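Local coordinates for putative surface-anchored fimbrial subunit (PDB 3HR6), which forms the shaft of a Corynebacterium diphtheriae surface pilus as its major subunit, built of tandem Ig-like modules, and binds a calcium ion, at residues Y42-I47 and S59-E64; A110-Q115 and P176-N181; A120-N125 and D129-D134; E185-A190 and Q250-E255; Q222-G227 and V231-L236. All coordinates share one frame; numbering follows the deposited sequence. Where two conformers were deposited one is given.

Interaction 1 (Y42-I47 and S59-E64)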
# COMPACT_ATOMS: atom_id res chain seq x y z
N TYR A 42 21.94 14.38 19.20
CA TYR A 42 22.04 15.80 19.55
C TYR A 42 22.88 15.98 20.80
O TYR A 42 22.81 15.14 21.73
CB TYR A 42 20.66 16.37 19.89
CG TYR A 42 19.68 16.37 18.73
CD1 TYR A 42 19.63 17.47 17.87
CD2 TYR A 42 18.81 15.31 18.50
CE1 TYR A 42 18.76 17.51 16.83
CE2 TYR A 42 17.91 15.35 17.46
CZ TYR A 42 17.91 16.46 16.61
OH TYR A 42 17.05 16.54 15.56
N ARG A 43 23.62 17.08 20.86
CA ARG A 43 24.30 17.50 22.09
C ARG A 43 23.36 18.41 22.90
O ARG A 43 22.70 19.27 22.33
CB ARG A 43 25.59 18.25 21.78
CG ARG A 43 26.33 18.74 23.05
CD ARG A 43 27.77 19.15 22.76
NE ARG A 43 28.45 18.12 21.97
CZ ARG A 43 28.80 18.22 20.69
NH1 ARG A 43 28.57 19.33 19.98
NH2 ARG A 43 29.40 17.18 20.10
N VAL A 44 23.27 18.17 24.21
CA VAL A 44 22.48 19.05 25.07
C VAL A 44 23.30 20.29 25.38
O VAL A 44 24.37 20.22 26.00
CB VAL A 44 22.03 18.36 26.35
CG1 VAL A 44 21.19 19.29 27.21
CG2 VAL A 44 21.21 17.13 25.99
N ASN A 45 22.80 21.44 24.92
CA ASN A 45 23.53 22.69 25.10
C ASN A 45 23.70 23.06 26.55
O ASN A 45 22.79 22.88 27.37
CB ASN A 45 22.84 23.83 24.34
CG ASN A 45 22.84 23.61 22.86
OD1 ASN A 45 22.19 24.36 22.11
ND2 ASN A 45 23.55 22.59 22.41
N GLU A 46 24.89 23.57 26.87
CA GLU A 46 25.18 24.19 28.16
C GLU A 46 24.91 23.28 29.33
O GLU A 46 24.29 23.69 30.31
CB GLU A 46 24.34 25.45 28.31
CG GLU A 46 24.25 26.29 27.07
CD GLU A 46 23.68 27.64 27.37
OE1 GLU A 46 22.52 27.90 26.96
OE2 GLU A 46 24.37 28.43 28.03
N ILE A 47 25.38 22.05 29.22
CA ILE A 47 25.43 21.13 30.33
C ILE A 47 26.85 20.60 30.35
O ILE A 47 27.30 19.97 29.39
CB ILE A 47 24.47 19.95 30.17
CG1 ILE A 47 23.01 20.43 30.11
CG2 ILE A 47 24.64 18.98 31.31
CD1 ILE A 47 22.47 20.88 31.46
N SER A 59 19.94 16.77 36.07
CA SER A 59 18.93 16.08 36.89
C SER A 59 17.59 16.81 36.96
O SER A 59 16.60 16.24 37.42
CB SER A 59 19.45 15.88 38.31
OG SER A 59 19.27 17.07 39.06
N LYS A 60 17.55 18.08 36.55
CA LYS A 60 16.29 18.81 36.46
C LYS A 60 15.63 18.71 35.07
O LYS A 60 14.46 19.03 34.92
CB LYS A 60 16.46 20.30 36.85
CG LYS A 60 16.52 20.57 38.36
CD LYS A 60 16.29 22.04 38.71
CE LYS A 60 16.25 22.25 40.22
NZ LYS A 60 16.01 23.66 40.63
N ILE A 61 16.38 18.24 34.07
CA ILE A 61 15.93 18.31 32.67
C ILE A 61 14.59 17.62 32.46
O ILE A 61 14.35 16.52 32.95
CB ILE A 61 16.95 17.69 31.68
CG1 ILE A 61 18.15 18.60 31.48
CG2 ILE A 61 16.28 17.45 30.31
CD1 ILE A 61 19.27 17.97 30.67
N LYS A 62 13.72 18.29 31.72
CA LYS A 62 12.45 17.73 31.28
C LYS A 62 12.61 17.51 29.80
O LYS A 62 12.84 18.46 29.06
CB LYS A 62 11.30 18.71 31.58
CG LYS A 62 10.51 18.34 32.84
CD LYS A 62 10.02 19.53 33.65
CE LYS A 62 9.85 19.12 35.12
NZ LYS A 62 9.21 20.15 35.98
N LEU A 63 12.50 16.26 29.35
CA LEU A 63 12.71 15.96 27.94
C LEU A 63 11.89 16.88 27.02
O LEU A 63 12.33 17.19 25.91
CB LEU A 63 12.39 14.48 27.63
CG LEU A 63 13.43 13.44 28.08
CD1 LEU A 63 12.86 12.03 27.99
CD2 LEU A 63 14.70 13.54 27.25
N GLU A 64 10.72 17.32 27.47
CA GLU A 64 9.88 18.22 26.65
C GLU A 64 10.58 19.55 26.39
O GLU A 64 10.26 20.23 25.41
CB GLU A 64 8.47 18.44 27.26
CG GLU A 64 8.43 19.07 28.67
CD GLU A 64 8.15 18.07 29.80
OE1 GLU A 64 8.65 16.92 29.73
OE2 GLU A 64 7.45 18.45 30.76

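Interaction 2 (A110-Q115 and P176-N181)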
# COMPACT_ATOMS: atom_id res chain seq x y z
N ALA A 110 9.33 0.93 8.76
CA ALA A 110 8.52 1.66 9.70
C ALA A 110 8.31 0.87 11.00
O ALA A 110 8.02 -0.32 10.98
CB ALA A 110 7.19 1.99 9.07
N VAL A 111 8.55 1.56 12.11
CA VAL A 111 8.32 1.01 13.45
C VAL A 111 7.65 2.04 14.38
O VAL A 111 7.68 3.24 14.11
CB VAL A 111 9.66 0.56 14.09
CG1 VAL A 111 10.37 -0.57 13.30
CG2 VAL A 111 10.63 1.78 14.26
N VAL A 112 7.18 1.59 15.55
CA VAL A 112 6.78 2.47 16.62
C VAL A 112 8.09 2.78 17.35
O VAL A 112 8.67 1.93 18.04
CB VAL A 112 5.74 1.83 17.57
CG1 VAL A 112 5.29 2.83 18.65
CG2 VAL A 112 4.52 1.34 16.73
N ARG A 113 8.58 3.98 17.12
CA ARG A 113 9.94 4.37 17.48
C ARG A 113 10.11 4.59 18.94
O ARG A 113 9.16 4.87 19.66
CB ARG A 113 10.36 5.61 16.70
CG ARG A 113 9.51 6.82 16.98
CD ARG A 113 10.16 8.06 16.41
NE ARG A 113 9.24 9.19 16.40
CZ ARG A 113 9.57 10.42 16.01
NH1 ARG A 113 10.81 10.69 15.63
NH2 ARG A 113 8.64 11.38 16.01
N SER A 114 11.37 4.49 19.36
CA SER A 114 11.78 4.82 20.70
C SER A 114 11.59 6.31 20.93
O SER A 114 11.74 7.10 20.01
CB SER A 114 13.26 4.46 20.90
OG SER A 114 13.54 3.11 20.54
N GLN A 115 11.23 6.65 22.16
CA GLN A 115 11.20 8.04 22.59
C GLN A 115 12.62 8.58 22.69
O GLN A 115 13.58 7.81 22.85
CB GLN A 115 10.57 8.14 23.98
CG GLN A 115 9.23 7.43 24.09
CD GLN A 115 8.21 8.09 23.26
OE1 GLN A 115 8.04 9.31 23.34
NE2 GLN A 115 7.48 7.30 22.45
N PRO A 176 -0.19 -2.72 16.69
CA PRO A 176 0.83 -3.37 17.52
C PRO A 176 0.65 -3.09 19.00
O PRO A 176 0.09 -2.05 19.38
CB PRO A 176 2.12 -2.74 17.02
CG PRO A 176 1.71 -1.34 16.71
CD PRO A 176 0.37 -1.53 16.02
N GLU A 177 1.13 -3.99 19.85
CA GLU A 177 1.30 -3.67 21.26
C GLU A 177 2.54 -2.77 21.39
O GLU A 177 3.63 -3.09 20.85
CB GLU A 177 1.43 -4.90 22.16
CG GLU A 177 1.59 -4.55 23.62
CD GLU A 177 1.64 -5.76 24.53
OE1 GLU A 177 1.52 -6.88 24.02
OE2 GLU A 177 1.79 -5.54 25.75
N ILE A 178 2.35 -1.64 22.06
CA ILE A 178 3.44 -0.67 22.27
C ILE A 178 3.85 -0.62 23.75
O ILE A 178 3.14 -1.09 24.64
CB ILE A 178 3.10 0.72 21.72
CG1 ILE A 178 1.98 1.38 22.55
CG2 ILE A 178 2.78 0.64 20.18
CD1 ILE A 178 1.63 2.81 22.07
N ALA A 179 5.02 -0.04 23.98
CA ALA A 179 5.60 0.09 25.30
C ALA A 179 4.56 0.61 26.30
O ALA A 179 3.84 1.57 26.02
CB ALA A 179 6.78 1.04 25.23
N SER A 180 4.49 -0.03 27.48
CA SER A 180 3.55 0.36 28.54
C SER A 180 3.59 1.85 28.82
O SER A 180 4.68 2.44 28.86
CB SER A 180 3.88 -0.38 29.83
OG SER A 180 5.25 -0.20 30.16
N ASN A 181 2.42 2.45 29.03
CA ASN A 181 2.28 3.87 29.33
C ASN A 181 2.82 4.86 28.28
O ASN A 181 2.92 6.06 28.58
CB ASN A 181 2.87 4.16 30.71
CG ASN A 181 2.35 3.20 31.76
OD1 ASN A 181 3.12 2.67 32.57
ND2 ASN A 181 1.04 2.95 31.74

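Interaction 3 (A120-N125 and D129-D134)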
# COMPACT_ATOMS: atom_id res chain seq x y z
N ALA A 120 24.78 10.34 28.85
CA ALA A 120 26.03 11.01 29.20
C ALA A 120 27.21 10.27 28.55
O ALA A 120 27.22 9.04 28.46
CB ALA A 120 26.20 11.08 30.72
N ALA A 121 28.22 11.02 28.11
CA ALA A 121 29.46 10.40 27.65
C ALA A 121 30.60 11.30 28.05
O ALA A 121 30.55 12.50 27.81
CB ALA A 121 29.43 10.14 26.14
N PRO A 122 31.63 10.75 28.71
CA PRO A 122 31.78 9.35 29.10
C PRO A 122 30.90 9.01 30.30
O PRO A 122 30.23 9.88 30.85
CB PRO A 122 33.27 9.27 29.46
CG PRO A 122 33.61 10.61 29.94
CD PRO A 122 32.77 11.57 29.17
N GLN A 123 30.90 7.74 30.70
CA GLN A 123 30.25 7.32 31.92
C GLN A 123 31.29 6.62 32.78
O GLN A 123 32.41 6.40 32.32
CB GLN A 123 29.08 6.39 31.60
CG GLN A 123 28.00 7.13 30.84
CD GLN A 123 26.84 6.26 30.49
OE1 GLN A 123 26.69 5.17 31.02
NE2 GLN A 123 26.01 6.73 29.56
N THR A 124 30.95 6.31 34.02
CA THR A 124 31.78 5.45 34.85
C THR A 124 31.49 4.01 34.52
O THR A 124 30.33 3.63 34.33
CB THR A 124 31.54 5.72 36.35
OG1 THR A 124 31.87 7.08 36.63
CG2 THR A 124 32.38 4.81 37.23
N ASN A 125 32.54 3.19 34.43
CA ASN A 125 32.35 1.77 34.19
C ASN A 125 31.48 1.20 35.32
O ASN A 125 31.71 1.53 36.49
CB ASN A 125 33.68 1.02 34.10
CG ASN A 125 33.51 -0.41 33.59
OD1 ASN A 125 32.88 -1.26 34.24
ND2 ASN A 125 34.07 -0.68 32.42
N ASP A 129 35.63 0.49 37.86
CA ASP A 129 37.03 0.44 37.51
C ASP A 129 37.25 1.36 36.32
O ASP A 129 37.37 0.93 35.19
CB ASP A 129 37.42 -1.00 37.19
CG ASP A 129 38.91 -1.22 37.19
OD1 ASP A 129 39.59 -0.84 38.17
OD2 ASP A 129 39.39 -1.81 36.19
N GLY A 130 37.24 2.66 36.58
CA GLY A 130 37.54 3.64 35.53
C GLY A 130 36.38 4.13 34.70
O GLY A 130 35.22 3.81 34.93
N TRP A 131 36.72 4.93 33.70
CA TRP A 131 35.77 5.59 32.86
C TRP A 131 35.45 4.69 31.71
O TRP A 131 36.31 3.94 31.27
CB TRP A 131 36.35 6.91 32.35
CG TRP A 131 36.49 7.88 33.40
CD1 TRP A 131 37.62 8.14 34.11
CD2 TRP A 131 35.49 8.74 33.91
NE1 TRP A 131 37.38 9.11 35.04
CE2 TRP A 131 36.08 9.51 34.93
CE3 TRP A 131 34.14 8.96 33.60
CZ2 TRP A 131 35.37 10.48 35.64
CZ3 TRP A 131 33.45 9.93 34.32
CH2 TRP A 131 34.07 10.67 35.32
N LEU A 132 34.20 4.77 31.27
CA LEU A 132 33.72 4.11 30.07
C LEU A 132 33.58 5.20 29.00
O LEU A 132 32.68 6.05 29.07
CB LEU A 132 32.39 3.44 30.35
CG LEU A 132 31.71 2.59 29.30
CD1 LEU A 132 32.66 1.54 28.71
CD2 LEU A 132 30.48 1.94 29.93
N GLN A 133 34.49 5.18 28.04
CA GLN A 133 34.49 6.14 26.94
C GLN A 133 33.58 5.71 25.83
O GLN A 133 33.02 6.55 25.15
CB GLN A 133 35.89 6.31 26.36
CG GLN A 133 36.94 6.73 27.34
CD GLN A 133 36.66 8.07 27.98
OE1 GLN A 133 35.98 8.91 27.39
NE2 GLN A 133 37.19 8.29 29.17
N ASP A 134 33.47 4.39 25.62
CA ASP A 134 32.60 3.85 24.59
C ASP A 134 31.32 3.32 25.23
O ASP A 134 31.26 2.20 25.81
CB ASP A 134 33.37 2.83 23.77
CG ASP A 134 34.68 3.43 23.21
OD1 ASP A 134 34.62 4.37 22.37
OD2 ASP A 134 35.76 3.01 23.63

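Interaction 4 (E185-A190 and Q250-E255)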
# COMPACT_ATOMS: atom_id res chain seq x y z
N GLU A 185 1.99 8.08 18.36
CA GLU A 185 2.18 9.47 17.91
C GLU A 185 1.08 9.86 16.94
O GLU A 185 0.74 11.04 16.82
CB GLU A 185 3.48 9.64 17.13
CG GLU A 185 4.78 9.44 17.83
CD GLU A 185 5.89 9.53 16.81
OE1 GLU A 185 5.90 10.49 16.00
OE2 GLU A 185 6.75 8.65 16.78
N GLY A 186 0.54 8.85 16.26
CA GLY A 186 -0.47 9.06 15.24
C GLY A 186 -0.65 7.74 14.55
O GLY A 186 0.03 6.79 14.89
N PHE A 187 -1.55 7.67 13.58
CA PHE A 187 -1.80 6.41 12.92
C PHE A 187 -2.48 6.72 11.60
O PHE A 187 -3.63 7.16 11.58
CB PHE A 187 -2.64 5.47 13.80
CG PHE A 187 -2.35 4.00 13.56
CD1 PHE A 187 -1.30 3.39 14.18
CD2 PHE A 187 -3.12 3.26 12.71
CE1 PHE A 187 -1.04 2.06 14.00
CE2 PHE A 187 -2.82 1.91 12.49
CZ PHE A 187 -1.80 1.33 13.13
N THR A 188 -1.71 6.60 10.54
CA THR A 188 -2.21 6.94 9.22
C THR A 188 -2.17 5.71 8.31
O THR A 188 -1.19 4.99 8.30
CB THR A 188 -1.36 8.07 8.61
OG1 THR A 188 -1.51 9.25 9.39
CG2 THR A 188 -1.79 8.38 7.17
N VAL A 189 -3.24 5.45 7.58
CA VAL A 189 -3.24 4.43 6.54
C VAL A 189 -3.46 5.19 5.24
O VAL A 189 -4.45 5.89 5.11
CB VAL A 189 -4.30 3.34 6.73
CG1 VAL A 189 -4.30 2.33 5.50
CG2 VAL A 189 -4.08 2.61 8.07
N ALA A 190 -2.49 5.09 4.30
CA ALA A 190 -2.58 5.81 3.03
C ALA A 190 -2.45 4.86 1.89
O ALA A 190 -1.77 3.84 1.98
CB ALA A 190 -1.47 6.87 2.89
N GLN A 250 -5.87 -5.82 17.63
CA GLN A 250 -7.09 -5.64 16.82
C GLN A 250 -6.72 -5.13 15.44
O GLN A 250 -5.60 -4.68 15.21
CB GLN A 250 -8.05 -4.67 17.54
CG GLN A 250 -8.51 -5.18 18.87
CD GLN A 250 -9.43 -4.22 19.57
OE1 GLN A 250 -9.95 -3.30 18.94
NE2 GLN A 250 -9.64 -4.40 20.85
N GLU A 251 -7.66 -5.21 14.50
CA GLU A 251 -7.43 -4.71 13.15
C GLU A 251 -8.19 -3.43 12.93
O GLU A 251 -9.34 -3.30 13.35
CB GLU A 251 -7.81 -5.71 12.08
CG GLU A 251 -6.91 -6.92 12.15
CD GLU A 251 -7.21 -7.96 11.12
OE1 GLU A 251 -8.21 -7.86 10.36
OE2 GLU A 251 -6.40 -8.90 11.11
N LEU A 252 -7.49 -2.48 12.34
CA LEU A 252 -8.07 -1.32 11.75
C LEU A 252 -8.33 -1.67 10.30
O LEU A 252 -7.36 -1.92 9.58
CB LEU A 252 -7.07 -0.16 11.86
CG LEU A 252 -7.54 1.15 11.26
CD1 LEU A 252 -8.63 1.74 12.10
CD2 LEU A 252 -6.34 2.15 11.09
N VAL A 253 -9.57 -1.65 9.83
CA VAL A 253 -9.91 -2.06 8.48
C VAL A 253 -10.47 -0.87 7.73
O VAL A 253 -11.38 -0.26 8.23
CB VAL A 253 -10.92 -3.22 8.46
CG1 VAL A 253 -11.27 -3.58 7.00
CG2 VAL A 253 -10.34 -4.44 9.25
N VAL A 254 -9.83 -0.51 6.63
CA VAL A 254 -10.25 0.52 5.72
C VAL A 254 -10.76 -0.18 4.49
O VAL A 254 -10.04 -1.03 3.90
CB VAL A 254 -9.08 1.45 5.37
CG1 VAL A 254 -9.48 2.51 4.30
CG2 VAL A 254 -8.55 2.10 6.65
N GLU A 255 -11.99 0.14 4.09
CA GLU A 255 -12.51 -0.31 2.81
C GLU A 255 -12.94 0.84 1.97
O GLU A 255 -13.39 1.84 2.48
CB GLU A 255 -13.68 -1.26 2.99
CG GLU A 255 -13.26 -2.57 3.59
CD GLU A 255 -14.41 -3.58 3.59
OE1 GLU A 255 -15.59 -3.18 3.71
OE2 GLU A 255 -14.11 -4.78 3.45

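Interaction 5 (Q222-G227 and V231-L236)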
# COMPACT_ATOMS: atom_id res chain seq x y z
N GLN A 222 -9.25 11.70 3.92
CA GLN A 222 -8.91 12.73 2.94
C GLN A 222 -8.44 12.06 1.65
O GLN A 222 -7.93 10.95 1.67
CB GLN A 222 -7.77 13.63 3.45
CG GLN A 222 -7.99 14.31 4.79
CD GLN A 222 -6.69 14.92 5.31
OE1 GLN A 222 -5.74 14.19 5.69
NE2 GLN A 222 -6.61 16.24 5.30
N THR A 223 -8.64 12.74 0.54
CA THR A 223 -7.98 12.36 -0.73
C THR A 223 -7.19 13.58 -1.24
O THR A 223 -7.55 14.73 -1.02
CB THR A 223 -8.96 11.89 -1.80
OG1 THR A 223 -9.86 12.94 -2.14
CG2 THR A 223 -9.74 10.64 -1.34
N TYR A 224 -6.08 13.30 -1.90
CA TYR A 224 -5.34 14.33 -2.58
C TYR A 224 -4.65 13.71 -3.79
O TYR A 224 -4.35 12.53 -3.79
CB TYR A 224 -4.31 15.00 -1.65
CG TYR A 224 -3.59 14.10 -0.68
CD1 TYR A 224 -2.35 13.56 -0.98
CD2 TYR A 224 -4.17 13.74 0.55
CE1 TYR A 224 -1.70 12.73 -0.12
CE2 TYR A 224 -3.52 12.91 1.43
CZ TYR A 224 -2.28 12.40 1.11
OH TYR A 224 -1.65 11.57 1.98
N GLN A 225 -4.44 14.55 -4.80
CA GLN A 225 -3.83 14.14 -6.04
C GLN A 225 -2.33 14.28 -5.91
O GLN A 225 -1.85 15.32 -5.47
CB GLN A 225 -4.31 14.99 -7.21
CG GLN A 225 -5.76 14.76 -7.58
CD GLN A 225 -6.10 13.30 -7.77
OE1 GLN A 225 -5.83 12.70 -8.82
NE2 GLN A 225 -6.72 12.73 -6.75
N VAL A 226 -1.61 13.25 -6.31
CA VAL A 226 -0.17 13.33 -6.49
C VAL A 226 0.06 12.89 -7.93
O VAL A 226 -0.13 11.72 -8.25
CB VAL A 226 0.62 12.43 -5.57
CG1 VAL A 226 2.09 12.47 -5.99
CG2 VAL A 226 0.48 12.86 -4.11
N GLY A 227 0.41 13.84 -8.78
CA GLY A 227 0.41 13.61 -10.22
C GLY A 227 -0.94 13.07 -10.70
O GLY A 227 -2.00 13.65 -10.42
N VAL A 231 -4.30 9.72 -3.78
CA VAL A 231 -4.00 9.13 -2.51
C VAL A 231 -5.23 9.30 -1.60
O VAL A 231 -5.78 10.40 -1.48
CB VAL A 231 -2.83 9.85 -1.82
CG1 VAL A 231 -2.51 9.20 -0.48
CG2 VAL A 231 -1.59 9.88 -2.73
N LEU A 232 -5.64 8.19 -1.01
CA LEU A 232 -6.66 8.15 0.03
C LEU A 232 -5.92 8.00 1.35
O LEU A 232 -5.06 7.16 1.47
CB LEU A 232 -7.56 6.95 -0.17
CG LEU A 232 -8.55 6.63 0.97
CD1 LEU A 232 -9.50 7.77 1.29
CD2 LEU A 232 -9.32 5.36 0.65
N SER A 233 -6.30 8.79 2.34
CA SER A 233 -5.61 8.79 3.62
C SER A 233 -6.63 8.77 4.74
O SER A 233 -7.57 9.54 4.67
CB SER A 233 -4.85 10.11 3.75
OG SER A 233 -4.22 10.20 5.02
N VAL A 234 -6.39 7.89 5.70
CA VAL A 234 -7.22 7.73 6.90
C VAL A 234 -6.30 7.93 8.08
O VAL A 234 -5.32 7.23 8.22
CB VAL A 234 -7.86 6.38 6.98
CG1 VAL A 234 -8.61 6.23 8.38
CG2 VAL A 234 -8.81 6.16 5.78
N GLN A 235 -6.68 8.86 8.96
CA GLN A 235 -5.80 9.23 10.03
C GLN A 235 -6.59 9.21 11.30
O GLN A 235 -7.67 9.80 11.37
CB GLN A 235 -5.34 10.64 9.75
CG GLN A 235 -4.19 11.11 10.51
CD GLN A 235 -3.47 12.24 9.78
OE1 GLN A 235 -2.58 12.01 8.91
NE2 GLN A 235 -3.84 13.43 10.11
N LEU A 236 -6.04 8.59 12.33
CA LEU A 236 -6.66 8.58 13.64
C LEU A 236 -6.05 9.63 14.55
O LEU A 236 -4.84 9.75 14.66
CB LEU A 236 -6.54 7.22 14.32
CG LEU A 236 -7.10 6.02 13.55
CD1 LEU A 236 -6.73 4.68 14.27
CD2 LEU A 236 -8.59 6.19 13.38
O HOH W 1 -6.32 11.77 6.44

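Interaction 1 (Y42-I47 and S59-E64)
Ile61 carries this contact almost alone, pushing its terminal methyl against two aliphatic side chains of residues 42-47. Its closest approach is to Val44, with Ile61 CD1 4.2 Å from Val44 CG1. The two side chains point at each other tip to tip, spanning backbones whose nearest CA atoms are still 10.1 Å apart. Each tip is placed by its torsions. On Ile61 CD1 stands anti to CA (chi2 172°), which puts the delta methyl at the far end of the side chain, and on Val44 the touching methyl CG1 stands anti to the backbone N (chi1 -179°). The tighter side of the contact is the one around Val44, which is buried. The outer side is looser, with Ile47 CD1 only just meeting the same methyl, at 4.4 Å from Ile61 CD1. Ile47 lies in the loop that follows the end of strand 38-44, and both Ile47 and Ile61 are partly exposed. No hydrogen bond joins the two segments, and with 78 Å² buried in total they are held together by apolar packing alone. Val44 and Ile61 also share neighbours: both lie on Leu66 of helix 63-66 and on Leu118 of strand 117-124, while Ile61 further touches Leu98 of strand 97-103. The loop between helices 52-58 and 63-66 is in this way seated against the sheet of the N-terminal pilin domain.

Interaction 2 (A110-Q115 and P176-N181)
At the junction between the N-terminal pilin domain and the following Cna-B-like domain, Val112 of the short strand 111-112 packs against Pro176 and Ile178 of the loop between strands 166-174 and 187-192. The closest contact, 3.7 Å, is between Val112 CG1 and Ile178 CG2. The same Ile178 methyl also lies 3.9 Å from Val112 CG2, so it sits against both branches of the valine fork. The two side chains cross at about a right angle. Ile178 achieves this with CG1 between its backbone N and carbonyl carbon (chi1 69°), an arrangement that turns CG2 rather than the longer branch onto the valine. Val112 CG2 has a second neighbour in the proline ring, 3.9 Å from Pro176 CG, and so bridges the two loop residues. Across the segments the contact is wholly apolar, with 103 Å² buried. Polar ties to residues outside the two segments flank it: Ala179 N donates to Gln142 OE1 on strand 131-143, the strand to which Val112 is bonded through its backbone, and Arg113 forms a salt bridge with Glu185. Ile178 lies in addition on Gln142 and Phe184. A small hydrophobic patch, with polar ties only to residues around it, is thus the form taken here by an interface between successive Ig-like modules of a pilin.

Interaction 3 (A120-N125 and D129-D134)
Gln123 O accepts the shortest hydrogen bond of the contact, from Leu132 N at 2.6 Å and nearly straight (166° at the hydrogen), with the donor tilted out of the carbonyl plane. Trp131 adds a CA-H contact to the same oxygen and also brings up the edge of its indole, where Trp131 CE3 lies 3.3 Å from Gln123 O near the ring plane. The return bond, Gln123 N to Leu132 O at 2.9 Å, completes an antiparallel hydrogen-bonded pair. Gln123 and Leu132 send their side chains to the same face of the sheet, and the Gln123 amide turns back along its own strand to donate from NE2 to Ala120 O, on a lone pair in the carbonyl plane. These residues close the tip of the beta hairpin formed by strands 117-124 and 131-143. Thr124 and Trp131 form the next, non-hydrogen-bonded pair; their side chains diverge at the root, yet Thr124 OG1 lies over one face of the indole, 4.0 Å from Trp131 CZ3. Asn125 N then donates to Gly130 O over 2.8 Å, while Thr127 OG1 in the turn binds both Asn125 OD1 and Asp129 N. At the other end of the contact Pro122, preceded by a cis peptide bond, sets its CB 3.3 Å from Leu132 O. The bent side chain of Gln133 lies beside the proline, bringing Gln133 OE1 to 3.4 Å from Pro122 CB. Strand 5-13 continues the pairing, where Gln133 bonds through its backbone to Ser6.

Interaction 4 (E185-A190 and Q250-E255)
Leu252 is the bump of this contact, and Phe187 and Val189, alternate residues on one strand, form the hollow that receives it. The methyl Leu252 CD2 does the filling, set in the notch between the two. It meets the edge of the Phe187 ring close to the ring plane, 3.8 Å from Phe187 CD2 and equally near CE2, and it also lies 3.8 Å from Val189 CG2. With CG anti to the backbone N (chi1 179°), the Leu252 side chain reaches across the gap; it and its two neighbours slide past each other in opposite directions. The strands involved, 187-190 and 251-255, belong to the two facing sheets of the Ig-like sandwich of the Cna-B-like domain; their axes cross at -36° and come no closer than 9.5 Å, a separation too wide for backbone pairing that side chains span. Further along, Val189 offers its other methyl to Val254, a looser touch of 4.4 Å between Val189 CG1 and Val254 CG2. All four residues are buried. From strand 229-236, Leu236 touches Leu252 and Val234 touches Val254, extending the same core, and the Phe187 ring meets that of Phe184 edge-to-face.

Interaction 5 (Q222-G227 and V231-L236)
Backbone hydrogen bonds tie Gln222 to Ser233 and Tyr224 to Val231, two by two. Gln222 N donates to Ser233 O and Ser233 N to Gln222 O, each at 2.8 Å; Val231 N reaches Tyr224 O over the same 2.8 Å, and Tyr224 N closes the second ring on Val231 O. Between these hydrogen-bonded pairs Thr223 and Leu232 face each other as a non-hydrogen-bonded pair, and there a CA-H contact takes over, with Thr223 CA 3.0 Å from Val231 O. Aromatic packing is supplied by Tyr224. With CG between its backbone N and carbonyl carbon (chi1 39°), the ring leans across to the neighbouring strand and lays one face over Val231, whose CB is 4.0 Å from the Tyr224 ring centroid in a CH-pi contact. Tyr224 OH passes on to the carbonyl oxygen of Trp284, which anchors the far end of the ring. Among methyl contacts, Val226 CG2 meets Val231 CG2 at 3.9 Å, and Thr223 CG2 meets Leu232 CD1 on the face opposite to Tyr224 and Val231. A water linking Gln222 OE1 with Ser233 OG is doubtful, because Gln222 has two conformers. Pairs alternating in this way, joined by a short turn, are the signature of an antiparallel beta hairpin, here at the margin of a sheet of the Cna-B-like domain.

In the fold
Interactions 1 and 3 belong to the N-terminal pilin domain, their centres 19 Å apart on one sheet system, and both reach strand 117-124: interaction 1 through Leu118, interaction 3 at its hairpin tip. Interaction 2 joins that domain to the Cna-B-like domain and touches interaction 4 through the salt bridge from Arg113 NE to Glu185 OE2, 2.6 Å long. Interactions 4 and 5 are 13 Å apart between centres and share a sheet: Val189 N probably bonds to Val234 O (2.8 Å), so the hairpin 222-236 extends the layer that packs on strand 251-259. All five contacts lie away from the calcium site formed by Asp153, Asp155, Gln158, Gly160 and Glu165.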